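PDB 4AXS: carbamate kinase from Mycoplasma penetrans, which probably catalyses the reversible transfer of a phosphate group from carbamoyl phosphate to ADP, giving ATP and carbamate. Local coordinates for residues Thr113-Glu118 and Lys126-Phe131; Asp255-Asp260 and Lys267-Val272; Met299-Val302 and Asn307-Ala310. All coordinates share one frame; numbering follows the deposited sequence.

In the fold
Contacts 1 and 3 are buried and each sets a helix against the strand that follows it, whereas contact 2 is a partly buried beta hairpin nearer the surface. The chemistry follows the place. Contact 1 is small and almost wholly apolar, beside the second subunit; contact 3 adds an arginine that lies over a phenylalanine ring and bonds to a helix carbonyl; contact 2 rests on backbone hydrogen bonds, with tyrosines and aliphatic groups around them. Contacts 2 and 3, with centres about 17 Å apart, both border strand 328-330 and helix 274-282. Contact 1 lies farther off, its centre about 26 Å from that of contact 3 and about 33 Å from that of contact 2.

Contact 1 of 3, residues Thr113-Glu118 and Lys126-Phe131; sequences TAISNE and KDVLYF
Ser116 and Val128 mark the nearest pass of the two backbones, with Ser116 CA 6.0 Å from Val128 CA. Residues 113-118 are a stretch of helix 96-121, held by regular bonds such as Glu118 N to Ala114 O (2.8 Å). Residues 126-131 run in from a loop and become strand 128-130. The helix and strand backbones do not bond to each other, so what joins them is side-chain packing, and Val128 supplies the strand's share of it. Its two methyls divide the work. CG1, anti to the backbone N (chi1 -165°), goes to Ile115, whose branch methyl CG2 lies 3.3 Å from Val128 CG1. The longer arm of Ile115 is stretched out, with chi2 at -169°, and this brings Ile115 CD1 to 3.7 Å from the same Val128 CG1, so that one valine methyl meets both branches of the isoleucine. The two side chains meet at a slant. This is helix-on-strand packing within the alpha/beta amino acid kinase fold: strand 128-130 runs parallel to strand 205-207, and Val205 of that strand touches both Ile115 and Val128. Ile54 of helix 48-59 also packs on Ile115. The other valine methyl faces the serine, with Ser116 OG 3.5 Å from Val128 CG2, a van der Waals contact with a hydroxyl. That hydroxyl is turned back along its own helix, where it makes a weak hydrogen bond to Leu112 O, and Val128 CG2 also rests 3.9 Å from Ser116 CA. The second subunit lies close by: Asn117 OD1 accepts a hydrogen bond from Tyr223 N of that subunit, and the ring of Phe131 meets Phe131 of the second subunit with the planes at about 50°.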
loop_
_atom_site.group_PDB
_atom_site.type_symbol
_atom_site.label_atom_id
_atom_site.label_comp_id
_atom_site.label_asym_id
_atom_site.label_seq_id
_atom_site.Cartn_x
_atom_site.Cartn_y
_atom_site.Cartn_z
ATOM N N THR A 113 10.332 -1.967 5.616
ATOM C CA THR A 113 11.745 -1.763 5.904
ATOM C C THR A 113 12.171 -2.690 7.041
ATOM O O THR A 113 13.035 -3.559 6.871
ATOM C CB THR A 113 12.051 -0.323 6.345
ATOM O OG1 THR A 113 11.738 0.591 5.291
ATOM C CG2 THR A 113 13.515 -0.182 6.686
ATOM N N ALA A 114 11.535 -2.501 8.198
ATOM C CA ALA A 114 11.977 -3.114 9.440
ATOM C C ALA A 114 12.101 -4.629 9.353
ATOM O O ALA A 114 13.093 -5.211 9.809
ATOM C CB ALA A 114 11.062 -2.717 10.567
ATOM N N ILE A 115 11.107 -5.276 8.764
ATOM C CA ILE A 115 11.114 -6.731 8.763
ATOM C C ILE A 115 12.091 -7.247 7.715
ATOM O O ILE A 115 12.725 -8.289 7.898
ATOM C CB ILE A 115 9.712 -7.321 8.552
ATOM C CG1 ILE A 115 9.797 -8.833 8.395
ATOM C CG2 ILE A 115 9.072 -6.722 7.308
ATOM C CD1 ILE A 115 8.512 -9.450 7.936
ATOM N N SER A 116 12.203 -6.516 6.613
ATOM C CA SER A 116 13.250 -6.777 5.636
ATOM C C SER A 116 14.588 -6.627 6.355
ATOM O O SER A 116 15.441 -7.517 6.306
ATOM C CB SER A 116 13.159 -5.782 4.468
ATOM O OG SER A 116 12.258 -6.218 3.457
ATOM N N ASN A 117 14.756 -5.501 7.041
ATOM C CA ASN A 117 15.994 -5.216 7.745
ATOM C C ASN A 117 16.382 -6.326 8.722
ATOM O O ASN A 117 17.509 -6.827 8.678
ATOM C CB ASN A 117 15.900 -3.877 8.466
ATOM C CG ASN A 117 16.347 -2.724 7.602
ATOM O OD1 ASN A 117 16.740 -2.918 6.448
ATOM N ND2 ASN A 117 16.302 -1.511 8.152
ATOM N N GLU A 118 15.449 -6.713 9.594
ATOM C CA GLU A 118 15.717 -7.759 10.579
ATOM C C GLU A 118 16.102 -9.085 9.930
ATOM O O GLU A 118 17.035 -9.746 10.376
ATOM C CB GLU A 118 14.520 -7.967 11.514
ATOM C CG GLU A 118 14.191 -6.773 12.388
ATOM C CD GLU A 118 15.376 -6.311 13.207
ATOM O OE1 GLU A 118 16.210 -7.170 13.560
ATOM O OE2 GLU A 118 15.477 -5.094 13.493
ATOM N N LYS A 126 14.673 -13.699 1.641
ATOM C CA LYS A 126 13.231 -13.868 1.489
ATOM C C LYS A 126 12.621 -12.541 1.075
ATOM O O LYS A 126 13.046 -11.490 1.549
ATOM C CB LYS A 126 12.609 -14.305 2.818
ATOM C CG LYS A 126 11.939 -15.653 2.767
ATOM C CD LYS A 126 11.594 -16.153 4.153
ATOM C CE LYS A 126 11.121 -17.600 4.084
ATOM N NZ LYS A 126 12.025 -18.418 3.208
ATOM N N ASP A 127 11.618 -12.574 0.210
ATOM C CA ASP A 127 10.968 -11.324 -0.166
ATOM C C ASP A 127 9.833 -10.954 0.790
ATOM O O ASP A 127 8.842 -11.695 0.906
ATOM C CB ASP A 127 10.468 -11.373 -1.610
ATOM C CG ASP A 127 11.574 -11.110 -2.619
ATOM O OD1 ASP A 127 12.513 -10.341 -2.296
ATOM O OD2 ASP A 127 11.501 -11.662 -3.737
ATOM N N VAL A 128 9.988 -9.819 1.477
ATOM C CA VAL A 128 8.896 -9.266 2.273
ATOM C C VAL A 128 7.989 -8.410 1.391
ATOM O O VAL A 128 8.463 -7.516 0.696
ATOM C CB VAL A 128 9.381 -8.425 3.476
ATOM C CG1 VAL A 128 8.234 -8.194 4.440
ATOM C CG2 VAL A 128 10.517 -9.113 4.211
ATOM N N LEU A 129 6.687 -8.699 1.430
ATOM C CA LEU A 129 5.676 -8.024 0.611
ATOM C C LEU A 129 4.615 -7.301 1.459
ATOM O O LEU A 129 4.301 -7.740 2.554
ATOM C CB LEU A 129 4.978 -9.049 -0.284
ATOM C CG LEU A 129 5.563 -9.400 -1.657
ATOM C CD1 LEU A 129 7.045 -9.088 -1.727
ATOM C CD2 LEU A 129 5.287 -10.869 -1.999
ATOM N N TYR A 130 4.073 -6.191 0.950
ATOM C CA TYR A 130 2.931 -5.520 1.575
ATOM C C TYR A 130 1.834 -5.328 0.554
ATOM O O TYR A 130 1.950 -4.478 -0.325
ATOM C CB TYR A 130 3.279 -4.150 2.192
ATOM C CG TYR A 130 2.150 -3.620 3.065
ATOM C CD1 TYR A 130 1.013 -3.029 2.503
ATOM C CD2 TYR A 130 2.198 -3.758 4.449
ATOM C CE1 TYR A 130 -0.028 -2.581 3.292
ATOM C CE2 TYR A 130 1.165 -3.309 5.262
ATOM C CZ TYR A 130 0.052 -2.730 4.688
ATOM O OH TYR A 130 -0.962 -2.294 5.512
ATOM N N PHE A 131 0.769 -6.114 0.672
ATOM C CA PHE A 131 -0.385 -5.968 -0.200
ATOM C C PHE A 131 -1.380 -4.967 0.372
ATOM O O PHE A 131 -1.908 -5.146 1.467
ATOM C CB PHE A 131 -1.095 -7.305 -0.406
ATOM C CG PHE A 131 -0.206 -8.395 -0.896
ATOM C CD1 PHE A 131 0.469 -9.211 -0.002
ATOM C CD2 PHE A 131 -0.040 -8.619 -2.253
ATOM C CE1 PHE A 131 1.300 -10.223 -0.449
ATOM C CE2 PHE A 131 0.790 -9.636 -2.707
ATOM C CZ PHE A 131 1.457 -10.437 -1.799
#

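Contact 2 of 3, residues Asp255-Asp260 and Lys267-Val272; sequences DYVYVD and KALKTV
Tyr256 and Tyr258 flank the methyl of Ala268, Tyr258 with its ring and Tyr256 mainly with CB and the root of its ring. Tyr258 comes closer, its CE2 3.5 Å from Ala268 CB in an oblique approach; Tyr256 CB lies 3.9 Å from Ala268 CB, while its ring slants past the Leu269 carbonyl. With CG opposite its own carbonyl carbon (chi1 -73°), Tyr258 carries its ring across to Lys267 O and the Ala268 methyl. At the edge of that ring, in its plane, lies Asp255 OD1, and the phenol oxygen makes a weak hydrogen bond to Asp255 OD2. Phe261 meets the Tyr258 ring edge-to-face. These groups decorate a beta hairpin of strands 258-259 and 267-268. Val259 and Lys267 form its antiparallel hydrogen-bonded pair: Val259 N gives to Lys267 O at 2.8 Å, and Lys267 N returns a bond to Val259 O at 3.0 Å. Tyr258 and Ala268 are the non-hydrogen-bonded pair. One step further from the turn, Leu269 N donates to Val257 O at 3.1 Å, almost straight at 169°. Leu269 then spreads its methyls over two valines, CD1 lying 3.7 Å from Val257 CG2 and CD2 3.8 Å from Val259 CG2. Phe280 of helix 274-282 covers Val259 and Leu269, while Thr328 OG1 is hydrogen-bonded to both Val257 N and Leu269 O.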
loop_
_atom_site.group_PDB
_atom_site.type_symbol
_atom_site.label_atom_id
_atom_site.label_comp_id
_atom_site.label_asym_id
_atom_site.label_seq_id
_atom_site.Cartn_x
_atom_site.Cartn_y
_atom_site.Cartn_z
ATOM N N ASP A 255 -0.173 -10.353 29.720
ATOM C CA ASP A 255 0.498 -11.648 29.837
ATOM C C ASP A 255 -0.488 -12.819 29.711
ATOM O O ASP A 255 -0.169 -13.851 29.112
ATOM C CB ASP A 255 1.265 -11.728 31.155
ATOM C CG ASP A 255 0.386 -11.429 32.358
ATOM O OD1 ASP A 255 -0.676 -10.783 32.172
ATOM O OD2 ASP A 255 0.754 -11.847 33.488
ATOM N N TYR A 256 -1.683 -12.643 30.278
ATOM C CA TYR A 256 -2.777 -13.609 30.144
ATOM C C TYR A 256 -4.102 -12.875 30.062
ATOM O O TYR A 256 -4.230 -11.741 30.555
ATOM C CB TYR A 256 -2.829 -14.558 31.351
ATOM C CG TYR A 256 -1.528 -15.261 31.630
ATOM C CD1 TYR A 256 -1.222 -16.468 31.014
ATOM C CD2 TYR A 256 -0.602 -14.711 32.500
ATOM C CE1 TYR A 256 -0.026 -17.111 31.261
ATOM C CE2 TYR A 256 0.597 -15.343 32.758
ATOM C CZ TYR A 256 0.882 -16.541 32.137
ATOM O OH TYR A 256 2.079 -17.164 32.399
ATOM N N VAL A 257 -5.101 -13.509 29.456
ATOM C CA VAL A 257 -6.447 -12.979 29.595
ATOM C C VAL A 257 -7.017 -13.507 30.910
ATOM O O VAL A 257 -6.965 -14.698 31.190
ATOM C CB VAL A 257 -7.371 -13.295 28.388
ATOM C CG1 VAL A 257 -6.647 -14.164 27.355
ATOM C CG2 VAL A 257 -8.716 -13.916 28.855
ATOM N N TYR A 258 -7.530 -12.601 31.728
ATOM C CA TYR A 258 -8.040 -12.976 33.035
ATOM C C TYR A 258 -9.561 -13.114 33.039
ATOM O O TYR A 258 -10.255 -12.550 32.190
ATOM C CB TYR A 258 -7.569 -11.979 34.097
ATOM C CG TYR A 258 -6.096 -12.116 34.433
ATOM C CD1 TYR A 258 -5.120 -11.600 33.592
ATOM C CD2 TYR A 258 -5.680 -12.775 35.587
ATOM C CE1 TYR A 258 -3.775 -11.728 33.890
ATOM C CE2 TYR A 258 -4.332 -12.904 35.895
ATOM C CZ TYR A 258 -3.384 -12.379 35.038
ATOM O OH TYR A 258 -2.039 -12.505 35.331
ATOM N N VAL A 259 -10.066 -13.907 33.977
ATOM C CA VAL A 259 -11.495 -13.918 34.261
ATOM C C VAL A 259 -11.710 -13.458 35.708
ATOM O O VAL A 259 -10.837 -13.631 36.555
ATOM C CB VAL A 259 -12.162 -15.296 33.952
ATOM C CG1 VAL A 259 -12.305 -15.491 32.434
ATOM C CG2 VAL A 259 -11.377 -16.453 34.585
ATOM N N ASP A 260 -12.851 -12.829 35.969
ATOM C CA ASP A 260 -13.167 -12.340 37.307
ATOM C C ASP A 260 -12.136 -11.348 37.811
ATOM O O ASP A 260 -11.809 -11.352 38.993
ATOM C CB ASP A 260 -13.247 -13.505 38.303
ATOM C CG ASP A 260 -14.474 -14.377 38.098
ATOM O OD1 ASP A 260 -15.569 -13.833 37.832
ATOM O OD2 ASP A 260 -14.332 -15.615 38.209
ATOM N N LYS A 267 -8.736 -15.335 37.916
ATOM C CA LYS A 267 -7.892 -16.412 37.420
ATOM C C LYS A 267 -7.350 -16.082 36.039
ATOM O O LYS A 267 -8.031 -15.457 35.215
ATOM C CB LYS A 267 -8.663 -17.734 37.372
ATOM C CG LYS A 267 -8.913 -18.354 38.724
ATOM C CD LYS A 267 -9.723 -19.648 38.627
ATOM C CE LYS A 267 -9.956 -20.259 40.009
ATOM N NZ LYS A 267 -10.846 -21.449 39.948
ATOM N N ALA A 268 -6.117 -16.518 35.803
ATOM C CA ALA A 268 -5.457 -16.377 34.515
ATOM C C ALA A 268 -5.694 -17.621 33.671
ATOM O O ALA A 268 -5.497 -18.744 34.136
ATOM C CB ALA A 268 -3.966 -16.165 34.714
ATOM N N LEU A 269 -6.113 -17.424 32.428
ATOM C CA LEU A 269 -6.312 -18.546 31.521
ATOM C C LEU A 269 -4.996 -18.900 30.827
ATOM O O LEU A 269 -4.313 -18.030 30.298
ATOM C CB LEU A 269 -7.400 -18.216 30.491
ATOM C CG LEU A 269 -8.677 -17.601 31.073
ATOM C CD1 LEU A 269 -9.714 -17.341 29.984
ATOM C CD2 LEU A 269 -9.243 -18.487 32.183
ATOM N N LYS A 270 -4.640 -20.180 30.842
ATOM C CA LYS A 270 -3.403 -20.647 30.226
ATOM C C LYS A 270 -3.750 -21.383 28.944
ATOM O O LYS A 270 -3.425 -20.936 27.847
ATOM C CB LYS A 270 -2.656 -21.568 31.181
ATOM C CG LYS A 270 -2.665 -21.077 32.627
ATOM C CD LYS A 270 -1.946 -22.048 33.550
ATOM C CE LYS A 270 -1.698 -21.437 34.925
ATOM N NZ LYS A 270 -0.373 -21.865 35.480
ATOM N N THR A 271 -4.408 -22.525 29.087
ATOM C CA THR A 271 -5.093 -23.125 27.957
ATOM C C THR A 271 -6.582 -22.906 28.198
ATOM O O THR A 271 -6.973 -22.413 29.262
ATOM C CB THR A 271 -4.759 -24.614 27.800
ATOM O OG1 THR A 271 -3.336 -24.773 27.778
ATOM C CG2 THR A 271 -5.319 -25.146 26.500
ATOM N N VAL A 272 -7.409 -23.238 27.213
ATOM C CA VAL A 272 -8.842 -23.036 27.331
ATOM C C VAL A 272 -9.443 -23.457 26.010
ATOM O O VAL A 272 -8.719 -23.687 25.044
ATOM C CB VAL A 272 -9.177 -21.626 27.837
ATOM C CG1 VAL A 272 -8.804 -20.571 26.760
ATOM C CG2 VAL A 272 -10.637 -21.531 28.244
#

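Contact 3 of 3, residues Met299-Val302 and Asn307-Ala310; sequences MGFV and NRSA
Phe301 and Arg308 bracket a helix-to-strand turn of the amino acid kinase fold, where helix 292-302 ends and the chain comes back as strand 309-313. The arginine lies over one face of the phenylalanine ring: Arg308 CD sits 3.7 Å from the centroid of the Phe301 ring, 15° off the normal, in a CH-pi contact. A bend at chi3 (56°) lays the guanidinium over the ring rim beside CE1, with the two planes nearly parallel. From there Arg308 NH1 donates to Phe301 O at 3.1 Å, an almost straight bond that leaves in the guanidinium plane, though it meets the carbonyl from somewhat above its plane. One residue thus clasps both the ring and the backbone of Phe301, which limits how the guanidinium can turn. Asp241 lies at long, weak ion-pair distance from Arg308 NH1. At the ring's edge, in plane, Ser309 O approaches Phe301 CE2 to 3.4 Å. Val302 packs its CG1 on the strand backbone and on the methyl of Ala310, CG1 to Ala310 CB 3.9 Å. Backbone hydrogen bonds tie Ser309 to Phe248 of strand 247-251 and Ala310 to Ile330 of strand 328-330, while Met299 of the helix packs on helix 274-282.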
loop_
_atom_site.group_PDB
_atom_site.type_symbol
_atom_site.label_atom_id
_atom_site.label_comp_id
_atom_site.label_asym_id
_atom_site.label_seq_id
_atom_site.Cartn_x
_atom_site.Cartn_y
_atom_site.Cartn_z
ATOM N N MET A 299 -11.562 -17.681 18.567
ATOM C CA MET A 299 -12.482 -18.816 18.555
ATOM C C MET A 299 -12.828 -19.185 17.111
ATOM O O MET A 299 -12.739 -20.355 16.710
ATOM C CB MET A 299 -13.747 -18.480 19.366
ATOM C CG MET A 299 -13.470 -18.364 20.869
ATOM S SD MET A 299 -14.715 -17.602 21.949
ATOM C CE MET A 299 -16.165 -18.641 21.768
ATOM N N GLY A 300 -13.195 -18.172 16.328
ATOM C CA GLY A 300 -13.592 -18.381 14.951
ATOM C C GLY A 300 -12.563 -19.150 14.145
ATOM O O GLY A 300 -12.908 -19.834 13.180
ATOM N N PHE A 301 -11.299 -19.045 14.545
ATOM C CA PHE A 301 -10.208 -19.666 13.798
ATOM C C PHE A 301 -9.944 -21.116 14.213
ATOM O O PHE A 301 -9.808 -21.991 13.354
ATOM C CB PHE A 301 -8.928 -18.831 13.904
ATOM C CG PHE A 301 -7.691 -19.553 13.429
ATOM C CD1 PHE A 301 -7.498 -19.820 12.077
ATOM C CD2 PHE A 301 -6.720 -19.960 14.336
ATOM C CE1 PHE A 301 -6.371 -20.484 11.640
ATOM C CE2 PHE A 301 -5.585 -20.621 13.905
ATOM C CZ PHE A 301 -5.410 -20.884 12.550
ATOM N N VAL A 302 -9.876 -21.370 15.522
ATOM C CA VAL A 302 -9.597 -22.729 16.011
ATOM C C VAL A 302 -10.820 -23.642 15.978
ATOM O O VAL A 302 -10.680 -24.862 16.019
ATOM C CB VAL A 302 -9.016 -22.750 17.450
ATOM C CG1 VAL A 302 -7.765 -21.902 17.536
ATOM C CG2 VAL A 302 -10.062 -22.300 18.476
ATOM N N ASN A 307 -6.137 -29.296 14.962
ATOM C CA ASN A 307 -4.750 -29.092 14.540
ATOM C C ASN A 307 -4.215 -27.646 14.634
ATOM O O ASN A 307 -3.163 -27.332 14.065
ATOM C CB ASN A 307 -4.531 -29.661 13.124
ATOM C CG ASN A 307 -5.643 -29.278 12.137
ATOM O OD1 ASN A 307 -5.361 -28.882 11.006
ATOM N ND2 ASN A 307 -6.902 -29.412 12.556
ATOM N N ARG A 308 -4.926 -26.777 15.354
ATOM C CA ARG A 308 -4.584 -25.352 15.379
ATOM C C ARG A 308 -4.930 -24.669 16.695
ATOM O O ARG A 308 -5.929 -25.000 17.335
ATOM C CB ARG A 308 -5.260 -24.602 14.215
ATOM C CG ARG A 308 -6.781 -24.756 14.159
ATOM C CD ARG A 308 -7.420 -23.826 13.119
ATOM N NE ARG A 308 -6.861 -24.002 11.778
ATOM C CZ ARG A 308 -7.389 -23.497 10.663
ATOM N NH1 ARG A 308 -8.510 -22.781 10.706
ATOM N NH2 ARG A 308 -6.799 -23.721 9.495
ATOM N N SER A 309 -4.102 -23.706 17.088
ATOM C CA SER A 309 -4.336 -22.948 18.310
ATOM C C SER A 309 -4.333 -21.446 18.044
ATOM O O SER A 309 -4.075 -21.001 16.923
ATOM C CB SER A 309 -3.299 -23.308 19.382
ATOM O OG SER A 309 -1.990 -23.383 18.834
ATOM N N ALA A 310 -4.639 -20.666 19.075
ATOM C CA ALA A 310 -4.587 -19.212 18.972
ATOM C C ALA A 310 -3.968 -18.681 20.243
ATOM O O ALA A 310 -4.351 -19.077 21.350
ATOM C CB ALA A 310 -5.981 -18.620 18.753
#